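Local atomic coordinates of NADPH-dependent aldehyde reductase YqhD (Escherichia coli, PDB entry 4QGS), a protein that reduces a broad range of short-chain aldehydes to alcohols with NADPH, using a single zinc ion in each subunit. Residues Q60-L65 against V70-G75; G50-T55 against L101-G106; K369-H374 against I385-S390; H278-E283 against R391-A396. One frame throughout, in Å; residues are numbered along the deposited sequence. Where two conformers were deposited one is given.

In the fold
From the N terminus, contact 2 opens first: helix 51-55 is met again by the end of strand 99-104, closing a loop of 45 residues. Contact 1 nests inside that loop, joining helix 57-64 to strand 69-73 across a short turn. Both pack helices on the same parallel sheet of the nucleotide-binding half, and they touch through Val61 and Leu101. Much later, helix 276-288 begins contact 4, which closes only when helix 387-396 arrives. Contact 3, between helix 364-373 and the start of helix 387-396, nests within it. These two belong to the helical, zinc-bearing half, and their centres lie more than 30 Å from those of contacts 1 and 2.

Contact 1: Q60-L65 against V70-G75; sequences QVLDAL and VLEFGG
Oxygen OE1 of Glu72 sits against both methyl groups of Leu62, at 3.6 Å from Leu62 CD1 and 3.7 Å from Leu62 CD2. These are van der Waals contacts, and no hydrogen bond joins the two segments. The glutamate side chain reaches the leucine because it is extended beyond CG, and the two side chains cross at about a right angle: the carboxylate end comes up to the forked tip of Leu62. Leu62 CG, in turn, lies beside the backbone N, anti to the carbonyl carbon (chi1 -67°), which carries the methyls out from the helix to the strand.

Residues 60-64 end helix 57-64, which lies on the beta-alpha-beta crossover between the adjacent parallel strands 42-46 and 69-73, in the Rossmann-like nucleotide-binding half of this iron-containing alcohol dehydrogenase family member. Strand 69-73 is an outermost strand of the sheet within the chain, and its Leu71 and Phe73 are hydrogen-bonded through the backbone to strand 42-46.

Val70 carries the purely apolar part of the contact and, in one of its two conformers, divides its branches between two leucines. In that conformer Val70 CG1, anti to the backbone N (chi1 178°), lies 4.1 Å from Leu62 CD2, while Val70 CG2 approaches Leu65 CB at 4.0 Å. Leu65 is the residue where the chain leaves helical geometry. Beneath these side chains Ile45 of the neighbouring strand touches both Leu62 and Val70, and Leu65 also packs on Leu101.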
loop_
_atom_site.group_PDB
_atom_site.type_symbol
_atom_site.label_atom_id
_atom_site.label_comp_id
_atom_site.label_asym_id
_atom_site.label_seq_id
_atom_site.Cartn_x
_atom_site.Cartn_y
_atom_site.Cartn_z
ATOM N N GLN A 60 -19.790 -9.905 11.592
ATOM C CA GLN A 60 -19.116 -11.208 11.617
ATOM C C GLN A 60 -18.000 -11.213 12.643
ATOM O O GLN A 60 -17.781 -12.221 13.309
ATOM C CB GLN A 60 -18.558 -11.597 10.242
ATOM C CG GLN A 60 -19.618 -11.993 9.219
ATOM C CD GLN A 60 -19.034 -12.600 7.952
ATOM O OE1 GLN A 60 -17.893 -13.059 7.934
ATOM N NE2 GLN A 60 -19.821 -12.600 6.881
ATOM N N VAL A 61 -17.294 -10.092 12.771
ATOM C CA VAL A 61 -16.257 -9.983 13.787
ATOM C C VAL A 61 -16.879 -10.053 15.184
ATOM O O VAL A 61 -16.406 -10.794 16.047
ATOM C CB VAL A 61 -15.443 -8.683 13.629
ATOM C CG1 VAL A 61 -14.423 -8.556 14.754
ATOM C CG2 VAL A 61 -14.748 -8.679 12.272
ATOM N N LEU A 62 -17.952 -9.301 15.394
ATOM C CA LEU A 62 -18.637 -9.298 16.684
ATOM C C LEU A 62 -19.150 -10.695 17.028
ATOM O O LEU A 62 -18.993 -11.155 18.165
ATOM C CB LEU A 62 -19.782 -8.280 16.682
ATOM C CG LEU A 62 -19.307 -6.829 16.595
ATOM C CD1 LEU A 62 -20.481 -5.885 16.414
ATOM C CD2 LEU A 62 -18.492 -6.440 17.830
ATOM N N ASP A 63 -19.723 -11.387 16.047
ATOM C CA ASP A 63 -20.183 -12.763 16.270
ATOM C C ASP A 63 -19.038 -13.717 16.602
ATOM O O ASP A 63 -19.169 -14.572 17.479
ATOM C CB ASP A 63 -20.945 -13.292 15.052
ATOM C CG ASP A 63 -21.239 -14.779 15.154
ATOM O OD1 ASP A 63 -20.431 -15.593 14.654
ATOM O OD2 ASP A 63 -22.271 -15.140 15.755
ATOM N N ALA A 64 -17.910 -13.575 15.908
ATOM C CA ALA A 64 -16.767 -14.446 16.156
ATOM C C ALA A 64 -16.258 -14.302 17.584
ATOM O O ALA A 64 -15.730 -15.260 18.161
ATOM C CB ALA A 64 -15.641 -14.147 15.168
ATOM N N LEU A 65 -16.425 -13.107 18.146
ATOM C CA LEU A 65 -15.892 -12.789 19.467
ATOM C C LEU A 65 -16.963 -12.774 20.553
ATOM O O LEU A 65 -16.733 -12.274 21.655
ATOM C CB LEU A 65 -15.204 -11.428 19.436
ATOM C CG LEU A 65 -14.040 -11.330 18.455
ATOM C CD1 LEU A 65 -13.392 -9.977 18.628
ATOM C CD2 LEU A 65 -13.045 -12.452 18.734
ATOM N N VAL A 70 -15.641 -6.958 24.541
ATOM C CA VAL A 70 -15.365 -6.204 23.324
ATOM C C VAL A 70 -15.911 -4.773 23.363
ATOM O O VAL A 70 -17.070 -4.541 23.734
ATOM C CB VAL A 70 -15.948 -6.931 22.092
ATOM C CG1 VAL A 70 -15.710 -6.123 20.827
ATOM C CG2 VAL A 70 -15.353 -8.332 21.967
ATOM N N LEU A 71 -15.063 -3.814 22.983
ATOM C CA LEU A 71 -15.439 -2.405 22.858
ATOM C C LEU A 71 -15.219 -1.971 21.412
ATOM O O LEU A 71 -14.523 -2.658 20.658
ATOM C CB LEU A 71 -14.615 -1.522 23.800
ATOM C CG LEU A 71 -14.945 -1.420 25.293
ATOM C CD1 LEU A 71 -15.010 -2.780 25.964
ATOM C CD2 LEU A 71 -13.907 -0.542 25.980
ATOM N N GLU A 72 -15.794 -0.833 21.024
ATOM C CA GLU A 72 -15.666 -0.349 19.652
ATOM C C GLU A 72 -15.186 1.099 19.581
ATOM O O GLU A 72 -15.502 1.906 20.450
ATOM C CB GLU A 72 -16.996 -0.467 18.911
ATOM C CG GLU A 72 -17.596 -1.860 18.863
ATOM C CD GLU A 72 -18.873 -1.894 18.035
ATOM O OE1 GLU A 72 -19.622 -2.888 18.116
ATOM O OE2 GLU A 72 -19.127 -0.916 17.299
ATOM N N PHE A 73 -14.421 1.415 18.541
ATOM C CA PHE A 73 -14.008 2.787 18.272
ATOM C C PHE A 73 -13.913 2.999 16.772
ATOM O O PHE A 73 -13.014 2.471 16.129
ATOM C CB PHE A 73 -12.661 3.102 18.933
ATOM C CG PHE A 73 -12.203 4.529 18.730
ATOM C CD1 PHE A 73 -12.470 5.498 19.685
ATOM C CD2 PHE A 73 -11.514 4.898 17.586
ATOM C CE1 PHE A 73 -12.051 6.804 19.507
ATOM C CE2 PHE A 73 -11.098 6.209 17.398
ATOM C CZ PHE A 73 -11.368 7.160 18.362
ATOM N N GLY A 74 -14.827 3.779 16.210
ATOM C CA GLY A 74 -14.827 4.003 14.777
ATOM C C GLY A 74 -14.477 5.433 14.430
ATOM O O GLY A 74 -14.123 6.224 15.305
ATOM N N GLY A 75 -14.567 5.761 13.144
ATOM C CA GLY A 75 -14.330 7.114 12.682
ATOM C C GLY A 75 -12.906 7.407 12.250
ATOM O O GLY A 75 -12.569 8.563 11.993
#

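Contact 2: G50-T55 against L101-G106; sequences GSVKKT and LAVGGG
Val52, on the short helix 51-55, packs against Val103 and Gly104 at the end of strand 99-104, within the Rossmann-like nucleotide-binding half of the enzyme. Along the strand, Leu101 comes first, its side chain on Val61 of helix 57-64 and its backbone hydrogen-bonded to Leu44 and Thr46 of strand 42-46. Ala102 follows, its backbone hydrogen-bonded to strand 144-148 and its side chain on helix 106-119. Val103 then points back to helix 51-55: its CG1, anti to the backbone N, lies 4.2 Å from Val52 CG1, and the same Val52 methyl is 4.1 Å from Val103 O.

At Gly104 the backbone turns to angles (phi 149°, psi -144°) at which a side chain would be pressed against the carbonyl oxygen of Val103. Gly105 is the N-cap of helix 106-119, and Gly106 begins that helix. Gly106 binds NADP(+), as does Ser51 beside Val52, so the contact joins two parts of the cofactor site, which is empty in this crystal. A single methyl serves both strand residues: Val52 CG1, turned anti to its carbonyl carbon (chi1 -62°), also comes within 4.4 Å of Gly104 CA.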
loop_
_atom_site.group_PDB
_atom_site.type_symbol
_atom_site.label_atom_id
_atom_site.label_comp_id
_atom_site.label_asym_id
_atom_site.label_seq_id
_atom_site.Cartn_x
_atom_site.Cartn_y
_atom_site.Cartn_z
ATOM N N GLY A 50 -17.513 3.393 8.467
ATOM C CA GLY A 50 -18.762 2.702 8.741
ATOM C C GLY A 50 -19.283 1.758 7.671
ATOM O O GLY A 50 -20.313 1.115 7.858
ATOM N N SER A 51 -18.581 1.659 6.549
ATOM C CA SER A 51 -18.965 0.706 5.514
ATOM C C SER A 51 -18.899 -0.751 6.005
ATOM O O SER A 51 -19.638 -1.607 5.511
ATOM C CB SER A 51 -18.081 0.874 4.277
ATOM O OG SER A 51 -16.734 0.540 4.555
ATOM N N VAL A 52 -18.021 -1.042 6.966
ATOM C CA VAL A 52 -17.922 -2.414 7.475
ATOM C C VAL A 52 -19.164 -2.783 8.276
ATOM O O VAL A 52 -19.488 -3.960 8.435
ATOM C CB VAL A 52 -16.658 -2.634 8.353
ATOM C CG1 VAL A 52 -15.394 -2.396 7.538
ATOM C CG2 VAL A 52 -16.684 -1.739 9.588
ATOM N N LYS A 53 -19.871 -1.775 8.774
ATOM C CA LYS A 53 -21.163 -2.019 9.394
ATOM C C LYS A 53 -22.172 -2.433 8.334
ATOM O O LYS A 53 -22.896 -3.418 8.501
ATOM C CB LYS A 53 -21.653 -0.783 10.145
ATOM C CG LYS A 53 -20.880 -0.518 11.413
ATOM C CD LYS A 53 -21.622 0.433 12.328
ATOM C CE LYS A 53 -21.001 0.433 13.714
ATOM N NZ LYS A 53 -21.672 1.399 14.623
ATOM N N LYS A 54 -22.195 -1.686 7.234
ATOM C CA LYS A 54 -23.161 -1.906 6.162
ATOM C C LYS A 54 -22.977 -3.240 5.444
ATOM O O LYS A 54 -23.947 -3.862 5.016
ATOM C CB LYS A 54 -23.083 -0.757 5.146
ATOM C CG LYS A 54 -24.124 -0.844 4.034
ATOM C CD LYS A 54 -23.930 0.246 2.988
ATOM C CE LYS A 54 -25.160 1.140 2.895
ATOM N NZ LYS A 54 -25.302 1.751 1.543
ATOM N N THR A 55 -21.733 -3.696 5.326
ATOM C CA THR A 55 -21.453 -4.917 4.584
ATOM C C THR A 55 -21.746 -6.163 5.397
ATOM O O THR A 55 -21.909 -7.251 4.847
ATOM C CB THR A 55 -19.987 -4.985 4.149
ATOM O OG1 THR A 55 -19.157 -4.842 5.310
ATOM C CG2 THR A 55 -19.675 -3.867 3.168
ATOM N N LEU A 101 -8.106 -4.547 17.560
ATOM C CA LEU A 101 -8.475 -5.295 16.360
ATOM C C LEU A 101 -8.960 -4.363 15.257
ATOM O O LEU A 101 -10.089 -3.898 15.280
ATOM C CB LEU A 101 -9.554 -6.333 16.671
ATOM C CG LEU A 101 -9.970 -7.242 15.508
ATOM C CD1 LEU A 101 -8.805 -8.006 14.922
ATOM C CD2 LEU A 101 -11.079 -8.218 15.947
ATOM N N ALA A 102 -8.085 -4.094 14.295
ATOM C CA ALA A 102 -8.419 -3.172 13.216
ATOM C C ALA A 102 -9.236 -3.882 12.151
ATOM O O ALA A 102 -8.817 -4.913 11.622
ATOM C CB ALA A 102 -7.147 -2.594 12.622
ATOM N N VAL A 103 -10.401 -3.329 11.836
ATOM C CA VAL A 103 -11.264 -3.903 10.819
ATOM C C VAL A 103 -11.468 -2.883 9.702
ATOM O O VAL A 103 -12.117 -1.858 9.904
ATOM C CB VAL A 103 -12.622 -4.328 11.413
ATOM C CG1 VAL A 103 -13.517 -4.932 10.347
ATOM C CG2 VAL A 103 -12.412 -5.309 12.568
ATOM N N GLY A 104 -10.904 -3.165 8.531
ATOM C CA GLY A 104 -10.982 -2.245 7.409
ATOM C C GLY A 104 -9.774 -2.328 6.498
ATOM O O GLY A 104 -9.218 -3.412 6.290
ATOM N N GLY A 105 -9.360 -1.184 5.950
ATOM C CA GLY A 105 -8.210 -1.145 5.069
ATOM C C GLY A 105 -6.960 -0.557 5.696
ATOM O O GLY A 105 -6.826 -0.504 6.921
ATOM N N GLY A 106 -6.039 -0.107 4.849
ATOM C CA GLY A 106 -4.738 0.361 5.304
ATOM C C GLY A 106 -4.778 1.565 6.223
ATOM O O GLY A 106 -3.915 1.735 7.089
#

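Contact 3: K369-H374 against I385-S390; sequences KKLEEH and ITLDVS
Apolar packing comes first: Leu387 lays its two methyls against Leu371 and Glu372 of the facing helix. Its CD2 lies 3.9 Å from Leu371 CB. One helical turn further on, Ser390 takes up the other end of Leu371, whose CD1 touches Ser390 CB at 3.7 Å. Leu371 CG is anti to the carbonyl carbon (chi1 -77°), which brings CD1 to Ser390, while CD2 turns to Glu283.

The second kind of contact sets a methyl against a charged side chain. Leu387 CD1 abuts the extended Glu372 chain, the two side chains crossing at about a right angle, with 3.8 Å to Glu372 CB and 3.7 Å to Glu372 OE1. Glu372 keeps CG anti to its backbone N (chi1 179°), which holds the chain across the leucine. No hydrogen bond links the two segments. Cutting Leu387 back to an alanine removes both methyls, which would probably open a gap beside Leu371 CB and free the Glu372 side chain to turn.

Polar bonds stay within each segment. Thr386, at the N-cap of helix 387-396, gives its OG1 proton to Asp388 OD2 at 2.7 Å, meeting the carboxylate on its syn side but 31° out of its plane. On the other helix Lys370 NZ forms a weak salt bridge with Glu373 OE1 one turn on.

Leu371 and Ser390 both also touch Leu280 of helix 276-288. The contact is thus plain helix-to-helix packing of the last two helices in the all-helical half typical of iron-containing alcohol dehydrogenases.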
loop_
_atom_site.group_PDB
_atom_site.type_symbol
_atom_site.label_atom_id
_atom_site.label_comp_id
_atom_site.label_asym_id
_atom_site.label_seq_id
_atom_site.Cartn_x
_atom_site.Cartn_y
_atom_site.Cartn_z
ATOM N N LYS A 369 7.851 22.761 -7.390
ATOM C CA LYS A 369 8.057 23.513 -6.149
ATOM C C LYS A 369 7.740 22.641 -4.932
ATOM O O LYS A 369 8.461 22.655 -3.947
ATOM C CB LYS A 369 7.192 24.781 -6.130
ATOM C CG LYS A 369 7.674 25.864 -7.089
ATOM C CD LYS A 369 6.882 27.163 -6.919
ATOM C CE LYS A 369 7.451 28.292 -7.774
ATOM N NZ LYS A 369 7.361 28.036 -9.240
ATOM N N LYS A 370 6.658 21.875 -5.015
ATOM C CA LYS A 370 6.291 20.979 -3.925
ATOM C C LYS A 370 7.303 19.859 -3.732
ATOM O O LYS A 370 7.660 19.543 -2.595
ATOM C CB LYS A 370 4.901 20.397 -4.160
ATOM C CG LYS A 370 3.780 21.337 -3.725
ATOM C CD LYS A 370 3.887 21.627 -2.227
ATOM C CE LYS A 370 2.800 22.571 -1.752
ATOM N NZ LYS A 370 2.863 22.773 -0.269
ATOM N N LEU A 371 7.758 19.251 -4.827
ATOM C CA LEU A 371 8.826 18.253 -4.737
ATOM C C LEU A 371 10.034 18.818 -4.014
ATOM O O LEU A 371 10.605 18.162 -3.140
ATOM C CB LEU A 371 9.262 17.769 -6.117
ATOM C CG LEU A 371 8.424 16.765 -6.901
ATOM C CD1 LEU A 371 9.104 16.595 -8.246
ATOM C CD2 LEU A 371 8.301 15.415 -6.161
ATOM N N GLU A 372 10.429 20.030 -4.386
ATOM C CA GLU A 372 11.602 20.634 -3.774
ATOM C C GLU A 372 11.355 20.901 -2.295
ATOM O O GLU A 372 12.229 20.654 -1.456
ATOM C CB GLU A 372 12.000 21.919 -4.509
ATOM C CG GLU A 372 13.209 22.621 -3.902
ATOM C CD GLU A 372 13.830 23.647 -4.833
ATOM O OE1 GLU A 372 13.114 24.178 -5.701
ATOM O OE2 GLU A 372 15.040 23.926 -4.693
ATOM N N GLU A 373 10.157 21.384 -1.981
ATOM C CA GLU A 373 9.770 21.661 -0.602
ATOM C C GLU A 373 9.821 20.380 0.243
ATOM O O GLU A 373 10.197 20.398 1.422
ATOM C CB GLU A 373 8.365 22.274 -0.572
ATOM C CG GLU A 373 7.859 22.664 0.809
ATOM C CD GLU A 373 6.428 23.185 0.787
ATOM O OE1 GLU A 373 5.995 23.736 -0.254
ATOM O OE2 GLU A 373 5.735 23.034 1.816
ATOM N N HIS A 374 9.456 19.267 -0.382
ATOM C CA HIS A 374 9.368 17.992 0.313
ATOM C C HIS A 374 10.674 17.201 0.274
ATOM O O HIS A 374 10.727 16.062 0.738
ATOM C CB HIS A 374 8.232 17.168 -0.281
ATOM C CG HIS A 374 6.887 17.801 -0.116
ATOM N ND1 HIS A 374 5.829 17.525 -0.951
ATOM C CD2 HIS A 374 6.426 18.684 0.801
ATOM C CE1 HIS A 374 4.770 18.222 -0.564
ATOM N NE2 HIS A 374 5.107 18.933 0.497
ATOM N N ILE A 385 17.197 11.324 -10.225
ATOM C CA ILE A 385 16.017 12.001 -10.751
ATOM C C ILE A 385 15.891 13.331 -10.018
ATOM O O ILE A 385 15.257 13.446 -8.967
ATOM C CB ILE A 385 14.760 11.124 -10.625
ATOM C CG1 ILE A 385 14.966 9.842 -11.435
ATOM C CG2 ILE A 385 13.501 11.871 -11.143
ATOM C CD1 ILE A 385 13.843 8.843 -11.352
ATOM N N THR A 386 16.570 14.326 -10.574
ATOM C CA THR A 386 16.577 15.680 -10.040
ATOM C C THR A 386 15.376 16.455 -10.586
ATOM O O THR A 386 14.612 15.917 -11.382
ATOM C CB THR A 386 17.896 16.390 -10.403
ATOM O OG1 THR A 386 18.179 16.140 -11.782
ATOM C CG2 THR A 386 19.043 15.829 -9.571
ATOM N N LEU A 387 15.204 17.709 -10.175
ATOM C CA LEU A 387 13.973 18.439 -10.519
ATOM C C LEU A 387 13.775 18.594 -12.026
ATOM O O LEU A 387 12.659 18.511 -12.519
ATOM C CB LEU A 387 13.957 19.810 -9.851
ATOM C CG LEU A 387 13.808 19.789 -8.329
ATOM C CD1 LEU A 387 13.910 21.202 -7.766
ATOM C CD2 LEU A 387 12.474 19.124 -7.928
ATOM N N ASP A 388 14.861 18.795 -12.761
ATOM C CA ASP A 388 14.768 18.914 -14.212
ATOM C C ASP A 388 14.337 17.600 -14.862
ATOM O O ASP A 388 13.674 17.615 -15.902
ATOM C CB ASP A 388 16.114 19.378 -14.796
ATOM C CG ASP A 388 17.264 18.467 -14.412
ATOM O OD1 ASP A 388 17.895 17.895 -15.324
ATOM O OD2 ASP A 388 17.541 18.321 -13.200
ATOM N N VAL A 389 14.705 16.471 -14.253
ATOM C CA VAL A 389 14.267 15.164 -14.738
ATOM C C VAL A 389 12.787 14.944 -14.409
ATOM O O VAL A 389 12.006 14.494 -15.252
ATOM C CB VAL A 389 15.097 14.012 -14.134
ATOM C CG1 VAL A 389 14.699 12.688 -14.764
ATOM C CG2 VAL A 389 16.609 14.260 -14.338
ATOM N N SER A 390 12.409 15.262 -13.180
ATOM C CA SER A 390 10.995 15.179 -12.789
ATOM C C SER A 390 10.123 16.052 -13.693
ATOM O O SER A 390 9.009 15.677 -14.063
ATOM C CB SER A 390 10.831 15.580 -11.324
ATOM O OG SER A 390 11.550 14.660 -10.498
#

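Contact 4: H278-E283 against R391-A396; sequences HMLGHE and RRIYEA. With ZN (zinc ion), chain B.
The Tyr394 ring presents its edge to Leu280, whose carbonyl oxygen lies in the ring plane. To one side of that plane, by the hydroxyl end, sits Leu280 CD2, 3.8 Å from Tyr394 CZ; on the opposite side Glu283 CB comes within 3.6 Å of Tyr394 OH. Another flat group, the His278 imidazole, takes no part in the packing: its NE2 binds the zinc ion, together with Asp205, His209, His292 and two waters, and its ND1 is hydrogen-bonded to Glu212.

Tyr394 OH donates to Leu280 O at 2.7 Å. The oxygen is approached from the flank, with a C=O...O angle of 114° and the hydroxyl tilted 18° from the carbonyl plane. The same carbonyl also receives a weak bond from Glu283 N, so Leu280 O has two donors, one from each helix. With CG anti to the carbonyl carbon, the tyrosine reaches between the helices; the axes of segments 278-283 and 391-396 approach to 11.6 Å, crossing at -63°. A phenylalanine here would probably leave Leu280 O without its phenol partner and the ring less firmly fixed in its rotation.

Beside the ring, Leu280 CD1 meets Ile393 CG2 at 3.8 Å, the two side chains crossing at about a right angle. Glu283 turns its carboxylate to His374, by way of OE2 and ND1. Around this pair of helices, 276-288 and 387-396, helix 364-373 packs Lys370 on Glu283 and Leu368 on Arg391, while helix 292-306 sets Val299 on Leu280 and Leu303 on Ile393.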
loop_
_atom_site.group_PDB
_atom_site.type_symbol
_atom_site.label_atom_id
_atom_site.label_comp_id
_atom_site.label_asym_id
_atom_site.label_seq_id
_atom_site.Cartn_x
_atom_site.Cartn_y
_atom_site.Cartn_z
ATOM N N HIS A 278 6.153 6.598 -7.145
ATOM C CA HIS A 278 5.361 6.950 -5.969
ATOM C C HIS A 278 5.580 8.400 -5.512
ATOM O O HIS A 278 4.609 9.099 -5.227
ATOM C CB HIS A 278 5.641 5.975 -4.804
ATOM C CG HIS A 278 4.670 4.832 -4.736
ATOM N ND1 HIS A 278 4.692 3.779 -5.627
ATOM C CD2 HIS A 278 3.613 4.598 -3.914
ATOM C CE1 HIS A 278 3.701 2.945 -5.351
ATOM N NE2 HIS A 278 3.035 3.417 -4.309
ATOM N N MET A 279 6.833 8.857 -5.446
ATOM C CA MET A 279 7.097 10.204 -4.947
ATOM C C MET A 279 6.514 11.268 -5.876
ATOM O O MET A 279 5.914 12.249 -5.404
ATOM C CB MET A 279 8.602 10.421 -4.758
ATOM C CG MET A 279 9.213 9.499 -3.693
ATOM S SD MET A 279 8.416 9.631 -2.077
ATOM C CE MET A 279 7.391 8.169 -2.082
ATOM N N LEU A 280 6.664 11.068 -7.186
ATOM C CA LEU A 280 6.093 11.999 -8.174
ATOM C C LEU A 280 4.574 11.941 -8.151
ATOM O O LEU A 280 3.890 12.965 -8.206
ATOM C CB LEU A 280 6.595 11.684 -9.585
ATOM C CG LEU A 280 8.067 12.003 -9.905
ATOM C CD1 LEU A 280 8.351 11.789 -11.389
ATOM C CD2 LEU A 280 8.389 13.413 -9.513
ATOM N N GLY A 281 4.048 10.725 -8.065
ATOM C CA GLY A 281 2.615 10.534 -7.995
ATOM C C GLY A 281 1.983 11.205 -6.792
ATOM O O GLY A 281 0.869 11.751 -6.892
ATOM N N HIS A 282 2.677 11.172 -5.658
ATOM C CA HIS A 282 2.155 11.728 -4.413
ATOM C C HIS A 282 1.835 13.222 -4.539
ATOM O O HIS A 282 0.884 13.702 -3.939
ATOM C CB HIS A 282 3.142 11.511 -3.261
ATOM C CG HIS A 282 3.154 10.111 -2.716
ATOM N ND1 HIS A 282 4.050 9.703 -1.750
ATOM C CD2 HIS A 282 2.388 9.028 -2.997
ATOM C CE1 HIS A 282 3.836 8.432 -1.460
ATOM N NE2 HIS A 282 2.835 7.997 -2.202
ATOM N N GLU A 283 2.643 13.957 -5.300
ATOM C CA GLU A 283 2.382 15.386 -5.500
ATOM C C GLU A 283 1.126 15.631 -6.337
ATOM O O GLU A 283 0.448 16.642 -6.143
ATOM C CB GLU A 283 3.586 16.078 -6.150
ATOM C CG GLU A 283 4.891 15.930 -5.379
ATOM C CD GLU A 283 4.866 16.488 -3.965
ATOM O OE1 GLU A 283 3.919 17.192 -3.570
ATOM O OE2 GLU A 283 5.835 16.221 -3.228
ATOM N N ARG A 391 10.639 17.220 -14.047
ATOM C CA ARG A 391 9.957 18.092 -14.990
ATOM C C ARG A 391 9.720 17.381 -16.319
ATOM O O ARG A 391 8.621 17.416 -16.847
ATOM C CB ARG A 391 10.770 19.366 -15.215
ATOM C CG ARG A 391 10.034 20.422 -16.037
ATOM C CD ARG A 391 10.956 21.589 -16.340
ATOM N NE ARG A 391 10.190 22.759 -16.783
ATOM C CZ ARG A 391 10.754 23.805 -17.374
ATOM N NH1 ARG A 391 12.072 23.806 -17.588
ATOM N NH2 ARG A 391 10.006 24.832 -17.749
ATOM N N ARG A 392 10.748 16.724 -16.856
ATOM C CA ARG A 392 10.598 16.028 -18.129
ATOM C C ARG A 392 9.589 14.887 -18.041
ATOM O O ARG A 392 8.863 14.606 -18.994
ATOM C CB ARG A 392 11.948 15.475 -18.602
ATOM C CG ARG A 392 12.880 16.538 -19.147
ATOM C CD ARG A 392 13.941 15.923 -20.055
ATOM N NE ARG A 392 14.703 14.892 -19.367
ATOM C CZ ARG A 392 15.822 15.117 -18.687
ATOM N NH1 ARG A 392 16.318 16.349 -18.607
ATOM N NH2 ARG A 392 16.450 14.110 -18.094
ATOM N N ILE A 393 9.571 14.212 -16.898
ATOM C CA ILE A 393 8.650 13.104 -16.695
ATOM C C ILE A 393 7.194 13.584 -16.636
ATOM O O ILE A 393 6.344 13.037 -17.336
ATOM C CB ILE A 393 9.003 12.323 -15.428
ATOM C CG1 ILE A 393 10.357 11.635 -15.606
ATOM C CG2 ILE A 393 7.919 11.260 -15.122
ATOM C CD1 ILE A 393 10.891 11.054 -14.322
ATOM N N TYR A 394 6.917 14.601 -15.828
ATOM C CA TYR A 394 5.570 15.183 -15.775
ATOM C C TYR A 394 5.141 15.700 -17.153
ATOM O O TYR A 394 4.009 15.519 -17.585
ATOM C CB TYR A 394 5.506 16.328 -14.777
ATOM C CG TYR A 394 5.425 15.965 -13.305
ATOM C CD1 TYR A 394 4.547 14.989 -12.840
ATOM C CD2 TYR A 394 6.213 16.644 -12.376
ATOM C CE1 TYR A 394 4.468 14.688 -11.470
ATOM C CE2 TYR A 394 6.147 16.353 -11.022
ATOM C CZ TYR A 394 5.272 15.377 -10.573
ATOM O OH TYR A 394 5.231 15.122 -9.221
ATOM N N GLU A 395 6.067 16.346 -17.848
ATOM C CA GLU A 395 5.756 16.903 -19.155
ATOM C C GLU A 395 5.373 15.801 -20.150
ATOM O O GLU A 395 4.403 15.935 -20.896
ATOM C CB GLU A 395 6.943 17.715 -19.670
ATOM C CG GLU A 395 6.733 18.305 -21.039
ATOM C CD GLU A 395 5.705 19.426 -21.066
ATOM O OE1 GLU A 395 5.097 19.609 -22.138
ATOM O OE2 GLU A 395 5.514 20.134 -20.044
ATOM N N ALA A 396 6.125 14.704 -20.138
ATOM C CA ALA A 396 5.850 13.586 -21.031
ATOM C C ALA A 396 4.552 12.878 -20.665
ATOM O O ALA A 396 3.984 12.163 -21.472
ATOM C CB ALA A 396 7.007 12.593 -21.008
HETATM ZN ZN ZN B . 1.238 2.682 -3.376
HETATM O O HOH W 1 1.867 3.518 -1.560
HETATM O O HOH W 2 -0.163 1.989 -1.897
#